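Local coordinates for protein serine proteinase inhibitor 1 (Myxoma virus, PDB 6BJ5) that inhibits serine endopeptidases as a poxvirus serpin and is important in the virulence of the virus, at residues D81-E93 against D278-V290. Numbering follows the deposited sequence.
Sequences DASVPLRPEFTAE and DFGQASPSNDLYV
With CG anti to its carbonyl carbon (chi1 -48°) and the chain extended from there to NE, Arg-87 lies along residues 280-284, while Phe-90, its CG anti to the backbone N (chi1 167°), lays one ring face against Ala-282. Arg-87 NE reaches Gly-280 O at 2.6 Å, an almost straight bond (175° at the hydrogen) running in the guanidinium plane, and NH1 adds a weak second bond to the same oxygen. Pro-284 lies over one face of the guanidinium, toward its rim, with its CA 3.5 Å from Arg-87 NH1. The backbone is gripped too: Arg-87 N donates to Ala-282 O at 2.9 Å, and Leu-86 CA gives that oxygen a CH...O contact. From the first turn of the helix, the Phe-90 ring meets Ala-282 CB, which sits 3.8 Å from its centroid and nearly over its centre, a CH-pi contact; both side chains also touch Ala-50. Farther along, Val-84 CG1 packs on Leu-288 CD1 at 3.6 Å, the two side chains crossing at a slant. Arg-87 is at the N-cap position, right before helix 88-98, and binds the loop through both side chain and backbone. In this serpin fold the contact joins the connection between strand 73-81 of the large mixed sheet and helix 88-98 to the loop leading from helix 260-265 to strand 293-302.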
loop_
_atom_site.group_PDB
_atom_site.type_symbol
_atom_site.label_atom_id
_atom_site.label_comp_id
_atom_site.label_asym_id
_atom_site.label_seq_id
_atom_site.Cartn_x
_atom_site.Cartn_y
_atom_site.Cartn_z
ATOM N N ASP A 81 -25.258 4.361 4.444
ATOM C CA ASP A 81 -26.412 5.106 3.986
ATOM C C ASP A 81 -27.438 5.235 5.106
ATOM O O ASP A 81 -27.572 4.346 5.951
ATOM C CB ASP A 81 -27.033 4.436 2.775
ATOM C CG ASP A 81 -28.097 5.298 2.145
ATOM O OD1 ASP A 81 -27.748 6.244 1.410
ATOM O OD2 ASP A 81 -29.285 5.065 2.435
ATOM N N ALA A 82 -28.107 6.398 5.159
ATOM C CA ALA A 82 -29.064 6.675 6.232
ATOM C C ALA A 82 -30.295 5.781 6.207
ATOM O O ALA A 82 -30.998 5.717 7.216
ATOM C CB ALA A 82 -29.522 8.128 6.185
ATOM N N SER A 83 -30.577 5.092 5.098
ATOM C CA SER A 83 -31.665 4.114 5.105
ATOM C C SER A 83 -31.323 2.872 5.929
ATOM O O SER A 83 -32.234 2.187 6.410
ATOM C CB SER A 83 -32.050 3.697 3.680
ATOM O OG SER A 83 -30.933 3.510 2.836
ATOM N N VAL A 84 -30.038 2.536 6.066
ATOM C CA VAL A 84 -29.602 1.234 6.575
ATOM C C VAL A 84 -29.691 1.159 8.099
ATOM O O VAL A 84 -28.954 1.860 8.809
ATOM C CB VAL A 84 -28.158 0.940 6.143
ATOM C CG1 VAL A 84 -27.726 -0.417 6.661
ATOM C CG2 VAL A 84 -27.994 1.062 4.644
ATOM N N PRO A 85 -30.517 0.278 8.652
ATOM C CA PRO A 85 -30.510 0.091 10.104
ATOM C C PRO A 85 -29.214 -0.567 10.548
ATOM O O PRO A 85 -28.760 -1.546 9.957
ATOM C CB PRO A 85 -31.719 -0.815 10.352
ATOM C CG PRO A 85 -31.888 -1.550 9.065
ATOM C CD PRO A 85 -31.497 -0.593 7.985
ATOM N N LEU A 86 -28.595 0.020 11.556
ATOM C CA LEU A 86 -27.401 -0.517 12.179
ATOM C C LEU A 86 -27.741 -0.895 13.611
ATOM O O LEU A 86 -28.345 -0.093 14.330
ATOM C CB LEU A 86 -26.260 0.507 12.130
ATOM C CG LEU A 86 -25.311 0.508 10.925
ATOM C CD1 LEU A 86 -25.927 0.067 9.624
ATOM C CD2 LEU A 86 -24.600 1.856 10.777
ATOM N N ARG A 87 -27.383 -2.118 14.009
ATOM C CA ARG A 87 -27.423 -2.477 15.418
ATOM C C ARG A 87 -26.675 -1.420 16.220
ATOM O O ARG A 87 -25.533 -1.090 15.886
ATOM C CB ARG A 87 -26.783 -3.842 15.687
ATOM C CG ARG A 87 -27.234 -4.967 14.772
ATOM C CD ARG A 87 -27.031 -6.359 15.408
ATOM N NE ARG A 87 -27.429 -7.372 14.438
ATOM C CZ ARG A 87 -28.653 -7.878 14.348
ATOM N NH1 ARG A 87 -28.930 -8.777 13.408
ATOM N NH2 ARG A 87 -29.598 -7.498 15.207
ATOM N N PRO A 88 -27.283 -0.852 17.251
ATOM C CA PRO A 88 -26.560 0.145 18.056
ATOM C C PRO A 88 -25.257 -0.371 18.647
ATOM O O PRO A 88 -24.321 0.421 18.834
ATOM C CB PRO A 88 -27.587 0.530 19.134
ATOM C CG PRO A 88 -28.572 -0.610 19.156
ATOM C CD PRO A 88 -28.651 -1.100 17.744
ATOM N N GLU A 89 -25.147 -1.679 18.913
ATOM C CA GLU A 89 -23.904 -2.215 19.466
ATOM C C GLU A 89 -22.784 -2.229 18.443
ATOM O O GLU A 89 -21.613 -2.228 18.830
ATOM C CB GLU A 89 -24.099 -3.629 20.022
ATOM C CG GLU A 89 -25.385 -3.833 20.811
ATOM C CD GLU A 89 -26.590 -4.157 19.936
ATOM O OE1 GLU A 89 -27.418 -4.994 20.356
ATOM O OE2 GLU A 89 -26.703 -3.593 18.824
ATOM N N PHE A 90 -23.109 -2.163 17.158
ATOM C CA PHE A 90 -22.060 -2.078 16.160
ATOM C C PHE A 90 -21.467 -0.680 16.153
ATOM O O PHE A 90 -20.245 -0.517 16.239
ATOM C CB PHE A 90 -22.614 -2.436 14.774
ATOM C CG PHE A 90 -21.689 -2.088 13.657
ATOM C CD1 PHE A 90 -20.646 -2.928 13.310
ATOM C CD2 PHE A 90 -21.836 -0.892 12.969
ATOM C CE1 PHE A 90 -19.767 -2.589 12.279
ATOM C CE2 PHE A 90 -20.967 -0.545 11.940
ATOM C CZ PHE A 90 -19.933 -1.393 11.594
ATOM N N THR A 91 -22.328 0.342 16.154
ATOM C CA THR A 91 -21.827 1.705 16.117
ATOM C C THR A 91 -21.142 2.062 17.427
ATOM O O THR A 91 -20.236 2.901 17.448
ATOM C CB THR A 91 -22.965 2.676 15.788
ATOM O OG1 THR A 91 -24.064 2.457 16.678
ATOM C CG2 THR A 91 -23.448 2.440 14.358
ATOM N N ALA A 92 -21.586 1.466 18.533
ATOM C CA ALA A 92 -20.861 1.631 19.790
ATOM C C ALA A 92 -19.490 0.973 19.704
ATOM O O ALA A 92 -18.461 1.613 19.965
ATOM C CB ALA A 92 -21.667 1.039 20.947
ATOM N N GLU A 93 -19.468 -0.308 19.309
ATOM C CA GLU A 93 -18.214 -1.023 19.121
ATOM C C GLU A 93 -17.332 -0.300 18.116
ATOM O O GLU A 93 -16.141 -0.082 18.362
ATOM C CB GLU A 93 -18.512 -2.447 18.645
ATOM C CG GLU A 93 -17.311 -3.230 18.134
ATOM C CD GLU A 93 -16.564 -3.972 19.227
ATOM O OE1 GLU A 93 -17.077 -4.017 20.367
ATOM O OE2 GLU A 93 -15.463 -4.508 18.944
ATOM N N ASP A 278 -22.557 -12.701 5.498
ATOM C CA ASP A 278 -23.046 -12.403 6.844
ATOM C C ASP A 278 -22.383 -11.130 7.361
ATOM O O ASP A 278 -21.289 -11.182 7.936
ATOM C CB ASP A 278 -22.789 -13.564 7.803
ATOM C CG ASP A 278 -23.234 -13.255 9.229
ATOM O OD1 ASP A 278 -23.909 -12.233 9.437
ATOM O OD2 ASP A 278 -22.886 -13.999 10.163
ATOM N N PHE A 279 -23.064 -9.989 7.213
ATOM C CA PHE A 279 -22.696 -8.768 7.934
ATOM C C PHE A 279 -23.728 -8.420 9.006
ATOM O O PHE A 279 -23.997 -7.246 9.279
ATOM C CB PHE A 279 -22.460 -7.600 6.979
ATOM C CG PHE A 279 -21.206 -7.757 6.165
ATOM C CD1 PHE A 279 -19.977 -7.544 6.753
ATOM C CD2 PHE A 279 -21.259 -8.167 4.840
ATOM C CE1 PHE A 279 -18.815 -7.698 6.018
ATOM C CE2 PHE A 279 -20.100 -8.331 4.092
ATOM C CZ PHE A 279 -18.879 -8.095 4.671
ATOM N N GLY A 280 -24.306 -9.460 9.617
ATOM C CA GLY A 280 -25.323 -9.345 10.649
ATOM C C GLY A 280 -24.879 -8.697 11.947
ATOM O O GLY A 280 -25.733 -8.347 12.767
ATOM N N GLN A 281 -23.580 -8.587 12.197
ATOM C CA GLN A 281 -23.153 -7.834 13.373
ATOM C C GLN A 281 -23.329 -6.338 13.177
ATOM O O GLN A 281 -23.477 -5.589 14.154
ATOM C CB GLN A 281 -21.694 -8.143 13.714
ATOM C CG GLN A 281 -21.459 -9.596 13.941
ATOM C CD GLN A 281 -22.253 -10.067 15.132
ATOM O OE1 GLN A 281 -23.301 -10.707 14.989
ATOM N NE2 GLN A 281 -21.789 -9.700 16.324
ATOM N N ALA A 282 -23.346 -5.893 11.926
ATOM C CA ALA A 282 -23.571 -4.485 11.649
ATOM C C ALA A 282 -25.048 -4.214 11.489
ATOM O O ALA A 282 -25.576 -3.223 11.990
ATOM C CB ALA A 282 -22.846 -4.054 10.376
ATOM N N SER A 283 -25.713 -5.077 10.744
ATOM C CA SER A 283 -27.027 -4.761 10.249
ATOM C C SER A 283 -28.021 -5.934 10.370
ATOM O O SER A 283 -27.748 -7.020 9.827
ATOM C CB SER A 283 -26.869 -4.317 8.807
ATOM O OG SER A 283 -28.107 -4.070 8.219
ATOM N N PRO A 284 -29.133 -5.743 11.052
ATOM C CA PRO A 284 -30.253 -6.684 10.887
ATOM C C PRO A 284 -30.791 -6.730 9.448
ATOM O O PRO A 284 -31.556 -7.650 9.137
ATOM C CB PRO A 284 -31.290 -6.178 11.907
ATOM C CG PRO A 284 -30.905 -4.749 12.242
ATOM C CD PRO A 284 -29.512 -4.497 11.741
ATOM N N SER A 285 -30.436 -5.763 8.589
ATOM C CA SER A 285 -30.838 -5.795 7.179
ATOM C C SER A 285 -30.628 -7.147 6.504
ATOM O O SER A 285 -31.509 -7.611 5.767
ATOM C CB SER A 285 -30.097 -4.715 6.380
ATOM O OG SER A 285 -30.178 -4.935 4.982
ATOM N N ASN A 286 -29.468 -7.775 6.701
ATOM C CA ASN A 286 -29.090 -8.952 5.905
ATOM C C ASN A 286 -29.086 -8.601 4.421
ATOM O O ASN A 286 -29.367 -9.448 3.564
ATOM C CB ASN A 286 -30.022 -10.159 6.145
ATOM C CG ASN A 286 -30.144 -10.538 7.617
ATOM O OD1 ASN A 286 -29.297 -10.171 8.433
ATOM N ND2 ASN A 286 -31.185 -11.311 7.954
ATOM N N ASP A 287 -28.778 -7.338 4.109
ATOM C CA ASP A 287 -28.637 -6.917 2.725
ATOM C C ASP A 287 -27.424 -6.003 2.523
ATOM O O ASP A 287 -27.423 -5.170 1.616
ATOM C CB ASP A 287 -29.922 -6.260 2.218
ATOM C CG ASP A 287 -30.063 -6.344 0.694
ATOM O OD1 ASP A 287 -30.572 -7.376 0.206
ATOM O OD2 ASP A 287 -29.653 -5.404 -0.022
ATOM N N LEU A 288 -26.375 -6.215 3.308
ATOM C CA LEU A 288 -25.156 -5.449 3.125
ATOM C C LEU A 288 -24.022 -6.401 2.736
ATOM O O LEU A 288 -23.698 -7.323 3.485
ATOM C CB LEU A 288 -24.799 -4.691 4.405
ATOM C CG LEU A 288 -25.836 -3.685 4.908
ATOM C CD1 LEU A 288 -25.391 -3.068 6.226
ATOM C CD2 LEU A 288 -26.089 -2.606 3.866
ATOM N N TYR A 289 -23.414 -6.171 1.575
ATOM C CA TYR A 289 -22.305 -6.983 1.124
ATOM C C TYR A 289 -21.368 -6.101 0.326
ATOM O O TYR A 289 -21.684 -4.958 -0.011
ATOM C CB TYR A 289 -22.773 -8.171 0.287
ATOM C CG TYR A 289 -23.475 -7.735 -0.961
ATOM C CD1 TYR A 289 -22.823 -7.750 -2.187
ATOM C CD2 TYR A 289 -24.780 -7.271 -0.913
ATOM C CE1 TYR A 289 -23.463 -7.335 -3.335
ATOM C CE2 TYR A 289 -25.427 -6.851 -2.045
ATOM C CZ TYR A 289 -24.768 -6.885 -3.257
ATOM O OH TYR A 289 -25.415 -6.461 -4.397
ATOM N N VAL A 290 -20.200 -6.646 0.058
ATOM C CA VAL A 290 -19.131 -5.928 -0.607
ATOM C C VAL A 290 -19.219 -6.167 -2.105
ATOM O O VAL A 290 -19.341 -7.310 -2.558
ATOM C CB VAL A 290 -17.771 -6.370 -0.060
ATOM C CG1 VAL A 290 -16.651 -5.701 -0.836
ATOM C CG2 VAL A 290 -17.705 -6.076 1.433
#